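Local coordinates for protein carboxylesterase (EST-2) (PDB 5FRD) that probably hydrolyses carboxylic esters as a member of the alpha/beta hydrolase family and binds a coenzyme A molecule near its active site, at residues A[131-134]-A[135-139]; A[213-216]-A[217-220]; A[233-236]-A[237-241]. All coordinates share one frame; numbering follows the deposited sequence. Where two conformers were deposited one is given.

Contact 1 of 3, residues A[131-134]-A[135-139]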
ATOM      1  N   GLU A 131      -3.800 -18.356 -18.293  1.00 26.01           N
ATOM      2  CA  GLU A 131      -2.538 -17.987 -18.961  0.70 23.84           C
ATOM      3  C   GLU A 131      -1.867 -16.870 -18.174  1.00 19.93           C
ATOM      4  O   GLU A 131      -1.896 -15.708 -18.576  1.00 23.56           O
ATOM      5  CB  GLU A 131      -2.675 -17.641 -20.450  0.70 30.63           C
ATOM      6  CG  GLU A 131      -1.329 -17.546 -21.165  0.70 31.63           C
ATOM      7  CD  GLU A 131      -1.449 -17.533 -22.676  0.70 69.79           C
ATOM      8  OE1 GLU A 131      -2.587 -17.594 -23.201  0.70 42.51           O
ATOM      9  OE2 GLU A 131      -0.389 -17.459 -23.332  0.70 50.50           O
ATOM     10  N   PRO A 132      -1.245 -17.252 -17.037  1.00 20.57           N
ATOM     11  CA  PRO A 132      -0.785 -16.151 -16.160  1.00 19.79           C
ATOM     12  C   PRO A 132       0.210 -15.203 -16.770  1.00 21.17           C
ATOM     13  O   PRO A 132       0.184 -14.033 -16.437  1.00 20.61           O
ATOM     14  CB  PRO A 132      -0.216 -16.880 -14.927  1.00 23.91           C
ATOM     15  CG  PRO A 132      -0.023 -18.300 -15.351  1.00 27.33           C
ATOM     16  CD  PRO A 132      -1.066 -18.565 -16.389  1.00 22.58           C
ATOM     17  N   GLU A 133       1.088 -15.634 -17.678  1.00 20.48           N
ATOM     18  CA  GLU A 133       2.042 -14.698 -18.244  1.00 19.29           C
ATOM     19  C   GLU A 133       1.369 -13.529 -18.947  1.00 22.01           C
ATOM     20  O   GLU A 133       1.794 -12.375 -18.820  1.00 21.91           O
ATOM     21  CB  GLU A 133       2.996 -15.409 -19.228  1.00 26.79           C
ATOM     22  CG  GLU A 133       4.285 -14.643 -19.544  1.00 28.42           C
ATOM     23  CD  GLU A 133       4.241 -13.836 -20.814  1.00 43.02           C
ATOM     24  OE1 GLU A 133       3.393 -14.138 -21.665  1.00 60.12           O
ATOM     25  OE2 GLU A 133       5.078 -12.902 -20.964  1.00 35.18           O
ATOM     26  N   LYS A 134       0.313 -13.810 -19.703  1.00 21.29           N
ATOM     27  CA  LYS A 134      -0.395 -12.757 -20.426  0.60 21.51           C
ATOM     28  C   LYS A 134      -1.080 -11.791 -19.453  1.00 17.75           C
ATOM     29  O   LYS A 134      -1.082 -10.566 -19.688  1.00 20.66           O
ATOM     30  CB  LYS A 134      -1.413 -13.397 -21.376  0.60 27.92           C
ATOM     31  CG  LYS A 134      -2.117 -12.465 -22.346  0.60 29.21           C
ATOM     32  CD  LYS A 134      -3.116 -13.242 -23.203  0.60 39.41           C
ATOM     33  CE  LYS A 134      -3.673 -12.411 -24.349  0.60 51.51           C
ATOM     34  NZ  LYS A 134      -4.633 -13.194 -25.176  0.60 64.13           N
ATOM     35  N   ALA A 135      -1.635 -12.343 -18.379  1.00 18.31           N
ATOM     36  CA  ALA A 135      -2.344 -11.531 -17.379  1.00 17.96           C
ATOM     37  C   ALA A 135      -1.357 -10.647 -16.633  1.00 19.68           C
ATOM     38  O   ALA A 135      -1.645  -9.478 -16.379  1.00 17.72           O
ATOM     39  CB  ALA A 135      -3.118 -12.415 -16.442  1.00 18.13           C
ATOM     40  N   VAL A 136      -0.219 -11.234 -16.266  1.00 17.74           N
ATOM     41  CA  VAL A 136       0.819 -10.493 -15.571  1.00 18.22           C
ATOM     42  C   VAL A 136       1.337  -9.386 -16.472  1.00 17.86           C
ATOM     43  O   VAL A 136       1.482  -8.243 -16.026  1.00 18.63           O
ATOM     44  CB  VAL A 136       1.938 -11.418 -15.089  1.00 18.74           C
ATOM     45  CG1 VAL A 136       3.155 -10.622 -14.668  1.00 19.99           C
ATOM     46  CG2 VAL A 136       1.451 -12.298 -13.951  1.00 19.21           C
ATOM     47  N   ASP A 137       1.630  -9.674 -17.744  1.00 19.12           N
ATOM     48  CA  ASP A 137       2.085  -8.654 -18.647  1.00 18.10           C
ATOM     49  C   ASP A 137       1.068  -7.515 -18.836  1.00 17.14           C
ATOM     50  O   ASP A 137       1.446  -6.358 -18.890  1.00 19.35           O
ATOM     51  CB  ASP A 137       2.435  -9.214 -20.019  1.00 21.41           C
ATOM     52  CG  ASP A 137       3.683 -10.080 -20.000  1.00 30.45           C
ATOM     53  OD1 ASP A 137       4.516  -9.987 -19.066  1.00 27.38           O
ATOM     54  OD2 ASP A 137       3.830 -10.834 -20.985  1.00 29.80           O
ATOM     55  N   LEU A 138      -0.210  -7.856 -18.882  1.00 18.00           N
ATOM     56  CA  LEU A 138      -1.262  -6.830 -18.996  1.00 19.62           C
ATOM     57  C   LEU A 138      -1.305  -5.929 -17.752  1.00 18.44           C
ATOM     58  O   LEU A 138      -1.247  -4.703 -17.848  1.00 18.75           O
ATOM     59  CB  LEU A 138      -2.612  -7.503 -19.208  1.00 20.73           C
ATOM     60  CG  LEU A 138      -3.823  -6.562 -19.235  1.00 23.77           C
ATOM     61  CD1 LEU A 138      -3.685  -5.499 -20.308  1.00 25.21           C
ATOM     62  CD2 LEU A 138      -5.074  -7.393 -19.402  1.00 23.25           C
ATOM     63  N   MET A 139      -1.321  -6.570 -16.584  1.00 16.49           N
ATOM     64  CA  MET A 139      -1.303  -5.806 -15.330  1.00 16.22           C
ATOM     65  C   MET A 139      -0.078  -4.903 -15.251  1.00 16.75           C
ATOM     66  O   MET A 139      -0.149  -3.721 -14.904  1.00 16.74           O
ATOM     67  CB  MET A 139      -1.357  -6.741 -14.150  1.00 18.64           C
ATOM     68  CG  MET A 139      -1.442  -6.001 -12.829  1.00 17.85           C
ATOM     69  SD  MET A 139      -1.666  -7.169 -11.503  1.00 20.37           S
ATOM     70  CE  MET A 139      -1.512  -6.041 -10.099  1.00 17.93           C
TER

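Contact 2 of 3, residues A[213-216]-A[217-220]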
ATOM      1  N   LYS A 213     -11.520  14.926  -3.072  1.00 16.94           N
ATOM      2  CA  LYS A 213     -12.820  15.607  -2.965  0.70 17.05           C
ATOM      3  C   LYS A 213     -13.520  15.293  -1.652  1.00 20.03           C
ATOM      4  O   LYS A 213     -14.184  16.160  -1.086  1.00 24.35           O
ATOM      5  CB  LYS A 213     -13.712  15.226  -4.138  0.70 17.96           C
ATOM      6  CG  LYS A 213     -13.341  15.960  -5.398  0.70 21.67           C
ATOM      7  CD  LYS A 213     -14.368  15.809  -6.479  0.70 29.88           C
ATOM      8  CE  LYS A 213     -14.715  14.367  -6.782  0.70 32.99           C
ATOM      9  NZ  LYS A 213     -15.333  14.264  -8.138  0.70 28.32           N
ATOM     10  N   HIS A 214     -13.387  14.059  -1.171  1.00 18.16           N
ATOM     11  CA  HIS A 214     -14.192  13.562  -0.026  1.00 18.51           C
ATOM     12  C   HIS A 214     -13.496  13.547   1.301  1.00 20.32           C
ATOM     13  O   HIS A 214     -14.111  13.172   2.290  1.00 24.13           O
ATOM     14  CB  HIS A 214     -14.774  12.193  -0.343  1.00 16.84           C
ATOM     15  CG  HIS A 214     -15.817  12.255  -1.392  1.00 19.79           C
ATOM     16  ND1 HIS A 214     -15.591  11.906  -2.702  1.00 25.65           N
ATOM     17  CD2 HIS A 214     -17.083  12.736  -1.340  1.00 23.33           C
ATOM     18  CE1 HIS A 214     -16.696  12.113  -3.402  1.00 26.57           C
ATOM     19  NE2 HIS A 214     -17.614  12.604  -2.594  1.00 29.13           N
ATOM     20  N   ILE A 215     -12.234  13.911   1.317  1.00 19.91           N
ATOM     21  CA  ILE A 215     -11.451  13.995   2.543  0.75 18.30           C
ATOM     22  C   ILE A 215     -11.062  15.454   2.789  1.00 20.93           C
ATOM     23  O   ILE A 215     -10.258  16.006   2.035  1.00 20.78           O
ATOM     24  CB  ILE A 215     -10.232  13.041   2.491  0.75 18.76           C
ATOM     25  CG1 ILE A 215     -10.696  11.589   2.278  0.75 16.13           C
ATOM     26  CG2 ILE A 215      -9.419  13.186   3.774  0.75 17.50           C
ATOM     27  CD1 ILE A 215      -9.568  10.592   2.009  0.75 18.29           C
ATOM     28  N   PRO A 216     -11.569  16.079   3.886  1.00 21.42           N
ATOM     29  CA  PRO A 216     -11.335  17.518   4.028  1.00 24.33           C
ATOM     30  C   PRO A 216      -9.891  17.962   4.120  1.00 20.77           C
ATOM     31  O   PRO A 216      -9.485  18.878   3.407  1.00 22.98           O
ATOM     32  CB  PRO A 216     -12.100  17.892   5.302  1.00 24.14           C
ATOM     33  CG  PRO A 216     -13.078  16.808   5.492  1.00 35.63           C
ATOM     34  CD  PRO A 216     -12.538  15.565   4.862  1.00 25.93           C
ATOM     35  N   ASN A 217      -9.095  17.303   4.961  1.00 18.63           N
ATOM     36  CA  ASN A 217      -7.717  17.667   5.119  1.00 17.96           C
ATOM     37  C   ASN A 217      -6.870  16.721   4.283  1.00 22.86           C
ATOM     38  O   ASN A 217      -6.187  15.863   4.836  1.00 24.34           O
ATOM     39  CB  ASN A 217      -7.261  17.597   6.581  1.00 19.69           C
ATOM     40  CG  ASN A 217      -5.884  18.195   6.794  1.00 26.39           C
ATOM     41  OD1 ASN A 217      -5.200  18.607   5.842  1.00 30.51           O
ATOM     42  ND2 ASN A 217      -5.449  18.241   8.049  1.00 26.71           N
ATOM     43  N   SER A 218      -7.008  16.786   2.967  1.00 21.25           N
ATOM     44  CA  SER A 218      -6.175  16.006   2.072  1.00 17.86           C
ATOM     45  C   SER A 218      -5.435  16.890   1.119  1.00 16.44           C
ATOM     46  O   SER A 218      -5.951  17.970   0.766  1.00 18.96           O
ATOM     47  CB  SER A 218      -6.968  14.934   1.323  1.00 20.01           C
ATOM     48  OG  SER A 218      -7.942  15.523   0.460  1.00 24.00           O
ATOM     49  N   GLU A 219      -4.271  16.441   0.687  1.00 16.36           N
ATOM     50  CA  GLU A 219      -3.499  17.083  -0.361  0.70 15.01           C
ATOM     51  C   GLU A 219      -3.246  16.022  -1.422  1.00 16.84           C
ATOM     52  O   GLU A 219      -3.008  14.858  -1.084  1.00 17.41           O
ATOM     53  CB  GLU A 219      -2.192  17.559   0.155  0.70 18.99           C
ATOM     54  CG  GLU A 219      -2.177  18.835   0.934  0.70 20.34           C
ATOM     55  CD  GLU A 219      -0.856  19.054   1.610  0.70 28.16           C
ATOM     56  OE1 GLU A 219      -0.628  18.367   2.630  0.70 43.99           O
ATOM     57  OE2 GLU A 219      -0.039  19.857   1.116  0.70 33.33           O
ATOM     58  N   LEU A 220      -3.306  16.409  -2.694  1.00 15.44           N
ATOM     59  CA  LEU A 220      -3.085  15.511  -3.819  1.00 14.69           C
ATOM     60  C   LEU A 220      -1.767  15.830  -4.467  1.00 15.08           C
ATOM     61  O   LEU A 220      -1.492  16.999  -4.761  1.00 16.22           O
ATOM     62  CB  LEU A 220      -4.217  15.668  -4.810  1.00 15.60           C
ATOM     63  CG  LEU A 220      -4.091  14.908  -6.121  1.00 16.22           C
ATOM     64  CD1 LEU A 220      -4.119  13.393  -5.904  1.00 16.97           C
ATOM     65  CD2 LEU A 220      -5.222  15.330  -7.049  1.00 19.18           C
TER

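Contact 3 of 3, residues A[233-236]-A[237-241]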
ATOM      1  N   GLU A 233       9.501   3.750  -8.887  1.00 16.97           N
ATOM      2  CA  GLU A 233       9.897   4.372 -10.173  1.00 18.14           C
ATOM      3  C   GLU A 233      10.449   5.772 -10.008  1.00 17.26           C
ATOM      4  O   GLU A 233      11.311   6.205 -10.804  1.00 18.69           O
ATOM      5  CB  GLU A 233       8.690   4.456 -11.109  1.00 16.98           C
ATOM      6  CG  GLU A 233       8.063   3.159 -11.592  1.00 19.80           C
ATOM      7  CD  GLU A 233       6.807   3.434 -12.422  1.00 22.27           C
ATOM      8  OE1 GLU A 233       5.740   3.633 -11.819  1.00 21.24           O
ATOM      9  OE2 GLU A 233       6.908   3.461 -13.683  1.00 27.86           O
ATOM     10  N   LYS A 234       9.918   6.510  -9.050  1.00 15.88           N
ATOM     11  CA  LYS A 234      10.295   7.887  -8.785  1.00 14.96           C
ATOM     12  C   LYS A 234      10.459   8.056  -7.281  1.00 13.51           C
ATOM     13  O   LYS A 234       9.801   8.881  -6.667  1.00 14.38           O
ATOM     14  CB  LYS A 234       9.268   8.876  -9.333  1.00 16.05           C
ATOM     15  CG  LYS A 234       9.179   8.895 -10.851  1.00 18.84           C
ATOM     16  CD  LYS A 234      10.402   9.495 -11.484  1.00 20.19           C
ATOM     17  CE  LYS A 234      10.204   9.580 -12.994  1.00 29.01           C
ATOM     18  NZ  LYS A 234      11.376  10.205 -13.641  1.00 33.38           N
ATOM     19  N   HIS A 235      11.366   7.260  -6.726  1.00 13.96           N
ATOM     20  CA  HIS A 235      11.485   7.257  -5.265  1.00 13.62           C
ATOM     21  C   HIS A 235      11.935   8.547  -4.641  1.00 14.82           C
ATOM     22  O   HIS A 235      11.494   8.896  -3.563  1.00 14.77           O
ATOM     23  CB  HIS A 235      12.329   6.087  -4.757  1.00 14.24           C
ATOM     24  CG  HIS A 235      13.810   6.281  -4.876  1.00 14.02           C
ATOM     25  ND1 HIS A 235      14.518   5.791  -5.937  1.00 19.93           N
ATOM     26  CD2 HIS A 235      14.708   6.888  -4.065  1.00 15.66           C
ATOM     27  CE1 HIS A 235      15.804   6.044  -5.753  1.00 18.35           C
ATOM     28  NE2 HIS A 235      15.942   6.725  -4.637  1.00 18.67           N
ATOM     29  N   VAL A 236      12.801   9.310  -5.329  1.00 13.92           N
ATOM     30  CA  VAL A 236      13.253  10.545  -4.774  1.00 14.29           C
ATOM     31  C   VAL A 236      12.117  11.571  -4.676  1.00 13.16           C
ATOM     32  O   VAL A 236      11.937  12.239  -3.676  1.00 14.21           O
ATOM     33  CB  VAL A 236      14.453  11.118  -5.568  1.00 15.67           C
ATOM     34  CG1 VAL A 236      14.854  12.484  -5.035  1.00 17.35           C
ATOM     35  CG2 VAL A 236      15.597  10.128  -5.540  1.00 15.16           C
ATOM     36  N   GLU A 237      11.292  11.656  -5.733  1.00 14.98           N
ATOM     37  CA  GLU A 237      10.140  12.543  -5.764  1.00 14.86           C
ATOM     38  C   GLU A 237       9.070  12.107  -4.773  1.00 14.16           C
ATOM     39  O   GLU A 237       8.483  12.931  -4.085  1.00 16.39           O
ATOM     40  CB  GLU A 237       9.567  12.586  -7.171  1.00 17.66           C
ATOM     41  CG  GLU A 237      10.547  13.195  -8.191  1.00 19.09           C
ATOM     42  CD  GLU A 237      11.539  12.244  -8.842  1.00 22.98           C
ATOM     43  OE1 GLU A 237      11.709  11.074  -8.462  1.00 17.79           O
ATOM     44  OE2 GLU A 237      12.272  12.677  -9.775  1.00 22.23           O
ATOM     45  N   PHE A 238       8.868  10.809  -4.692  1.00 13.75           N
ATOM     46  CA  PHE A 238       7.929  10.266  -3.716  1.00 15.26           C
ATOM     47  C   PHE A 238       8.367  10.614  -2.307  1.00 14.19           C
ATOM     48  O   PHE A 238       7.565  11.120  -1.519  1.00 14.07           O
ATOM     49  CB  PHE A 238       7.808   8.751  -3.910  1.00 13.76           C
ATOM     50  CG  PHE A 238       6.792   8.100  -2.980  1.00 12.49           C
ATOM     51  CD1 PHE A 238       7.152   7.759  -1.699  1.00 15.62           C
ATOM     52  CD2 PHE A 238       5.508   7.830  -3.409  1.00 13.47           C
ATOM     53  CE1 PHE A 238       6.229   7.187  -0.820  1.00 14.89           C
ATOM     54  CE2 PHE A 238       4.591   7.245  -2.555  1.00 14.82           C
ATOM     55  CZ  PHE A 238       4.940   6.955  -1.262  1.00 13.92           C
ATOM     56  N   ASN A 239       9.645  10.392  -2.015  1.00 12.99           N
ATOM     57  CA  ASN A 239      10.158  10.645  -0.688  1.00 14.01           C
ATOM     58  C   ASN A 239      10.082  12.109  -0.326  1.00 14.66           C
ATOM     59  O   ASN A 239       9.811  12.467   0.808  1.00 14.99           O
ATOM     60  CB  ASN A 239      11.578  10.170  -0.550  1.00 13.32           C
ATOM     61  CG  ASN A 239      11.711   8.654  -0.500  1.00 15.33           C
ATOM     62  OD1 ASN A 239      10.709   7.934  -0.501  1.00 15.30           O
ATOM     63  ND2 ASN A 239      12.927   8.157  -0.495  1.00 16.20           N
ATOM     64  N   GLU A 240      10.373  12.989  -1.286  1.00 13.58           N
ATOM     65  CA  GLU A 240      10.292  14.412  -0.994  1.00 16.35           C
ATOM     66  C   GLU A 240       8.875  14.834  -0.599  1.00 15.40           C
ATOM     67  O   GLU A 240       8.679  15.620   0.331  1.00 15.86           O
ATOM     68  CB  GLU A 240      10.823  15.197  -2.210  1.00 20.95           C
ATOM     69  CG  GLU A 240      10.819  16.706  -2.076  1.00 23.09           C
ATOM     70  CD  GLU A 240      11.358  17.398  -3.324  1.00 26.67           C
ATOM     71  OE1 GLU A 240      12.266  16.853  -3.997  1.00 20.73           O
ATOM     72  OE2 GLU A 240      10.852  18.502  -3.626  1.00 29.49           O
ATOM     73  N   ALA A 241       7.871  14.328  -1.322  1.00 14.32           N
ATOM     74  CA  ALA A 241       6.483  14.624  -1.018  1.00 14.68           C
ATOM     75  C   ALA A 241       6.098  14.086   0.354  1.00 15.06           C
ATOM     76  O   ALA A 241       5.441  14.750   1.138  1.00 17.40           O
ATOM     77  CB  ALA A 241       5.556  14.035  -2.066  1.00 18.57           C
TER
HETATM   78  O   HOH W   1      11.166  13.046 -12.744  0.50 31.63           O

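Contact 1 of 3, residues A[131-134]-A[135-139]
Glu-133 reaches Asp-137 through a bend in its chain. Its CG lies anti to the backbone N, and the turn at chi2 (-97°) then carries the carboxylate along the helix. Asp-137 meets it with CG beside its own backbone N (chi1 -69°). The two carboxylates stand almost at right angles, their planes 86° apart. OE2 of Glu-133 comes to 2.4 Å from OD2 of Asp-137, with CD of Glu-133 3.0 Å from the same OD2. The bond type in so short an approach is doubtful, though one acid probably holds a proton. Arg-155 of helix 149-160 joins the pair, with NH2 in a salt bridge to OE2 of Glu-133 and NE in one to OD1 of Asp-137.

Underneath runs the first turn of helix 132-141, with Glu-131 as N-cap. Val-136 N bonds Pro-132 O at 2.8 Å, and Asp-137 N to Glu-133 O and Leu-138 N to Lys-134 O continue the pattern. CG2 of Val-136 rests 3.3 Å from Pro-132 O. An alanine in place of Glu-133 would probably leave Arg-155 NH2 without this salt-bridge partner and the arginine held from helix 132-141 by Asp-137. Two acids one turn apart, facing one guanidinium group, thus tie helix 132-141 to helix 149-160. If one acid does hold a proton, the pair would carry about one negative charge, which Arg-155 would balance.

Contact 2 of 3, residues A[213-216]-A[217-220]
The peptide carbonyl of Ile-215 is the flat group that meets a side chain here. OG of Ser-218 comes to its oxygen from only 20° out of the carbonyl plane, with a C=O...OG angle of 143°, so neither face is covered by the hydroxyl. No ring stack joins the two segments. The ring of His-214 meets that of Phe-210. The CB of Asn-217 is directed away from residues 213-216, and its amide OD1 has a weak hydrogen bond to Lys-248 NZ.

Ser-218 OG donates to Ile-215 O at 2.8 Å. Its chi1 of 64° sets OG between the backbone N and the carbonyl carbon, facing back over the turn. Beside this bond, CG2 of Ile-215 packs on CB of Ser-218 at 3.9 Å. A second, weak bond runs from Ser-218 N to Pro-216 O at 3.3 Å. With the backbone angles of Asn-217, it makes an inverse gamma-turn centred on that residue.

The turn leads from helix 205-214 into strand 218-223, the last step of a beta-alpha-beta unit that starts with strand 192-197. Asn-217 and Glu-219 form backbone bonds to Thr-192 of that strand. Ser-218 OG is also hydrogen-bonded to His-212 ND1. Because its proton goes to Ile-215, the histidine probably supplies the N-H. One hydroxyl would then link the helix end, the turn and the strand start.

Contact 3 of 3, residues A[233-236]-A[237-241]
Lys-234 and Glu-237 cross at a slant at the start of helix 235-249. Lys-234 is the N-cap, and its O accepts Phe-238 N at 2.9 Å, the first of the helical bonds here. Its side chain bends at chi2 (-70°), and Glu-237 bends at chi2 as well (87°). OE1 of Glu-237 then sits 3.4 Å from CB of Lys-234, so the carboxylate lies against the aliphatic part of the lysine. The charged ends do not touch directly, since Lys-234 NZ and Glu-237 OE2 are 4.7 Å apart. A water spans the gap: NZ of Lys-234 donates to it at 3.0 Å, and it donates to OE2 of Glu-237 at 3.2 Å. Both side chains also touch Ile-223 of strand 218-223.

His-235 comes next. Its O accepts Asn-239 N at 2.8 Å. Its ring meets the asparagine amide loosely, with ND2 of Asn-239 at the ring edge, 4.2 Å from CD2 of His-235, and the two planes 62° apart. The amide is gripped by other partners: OD1 bonds Gln-40 NE2 and ND2 bonds Asn-39 O, both in helix 38-43. The His-235 ring touches the same two residues.

Val-236 closes the segment, and its O accepts Glu-240 N at 3.0 Å. This is the N-terminal turn of the last helix of an alpha/beta hydrolase fold, which follows the final strand of the sheet and here packs against helix 38-43.

Overall arrangement
The three contacts follow one another along the chain, 1 then 2 then 3, all within the alpha/beta hydrolase fold. Contact 1 lies in helix 132-141, part of the helical insertion between strands 106-112 and 192-197, and its Leu-138 side chain is about 8 Å from the bound coenzyme A. The helices around contact 1 probably form the cap typical of the family, while contacts 2 and 3 lie in the sheet-bearing core. Contact 2 opens strand 218-223, at one edge of the sheet, and contact 3 begins the last helix, 235-249. Their centres are 20 Å apart. The centre of contact 1 lies 34 Å from that of contact 2 and 28 Å from that of contact 3. None touches another.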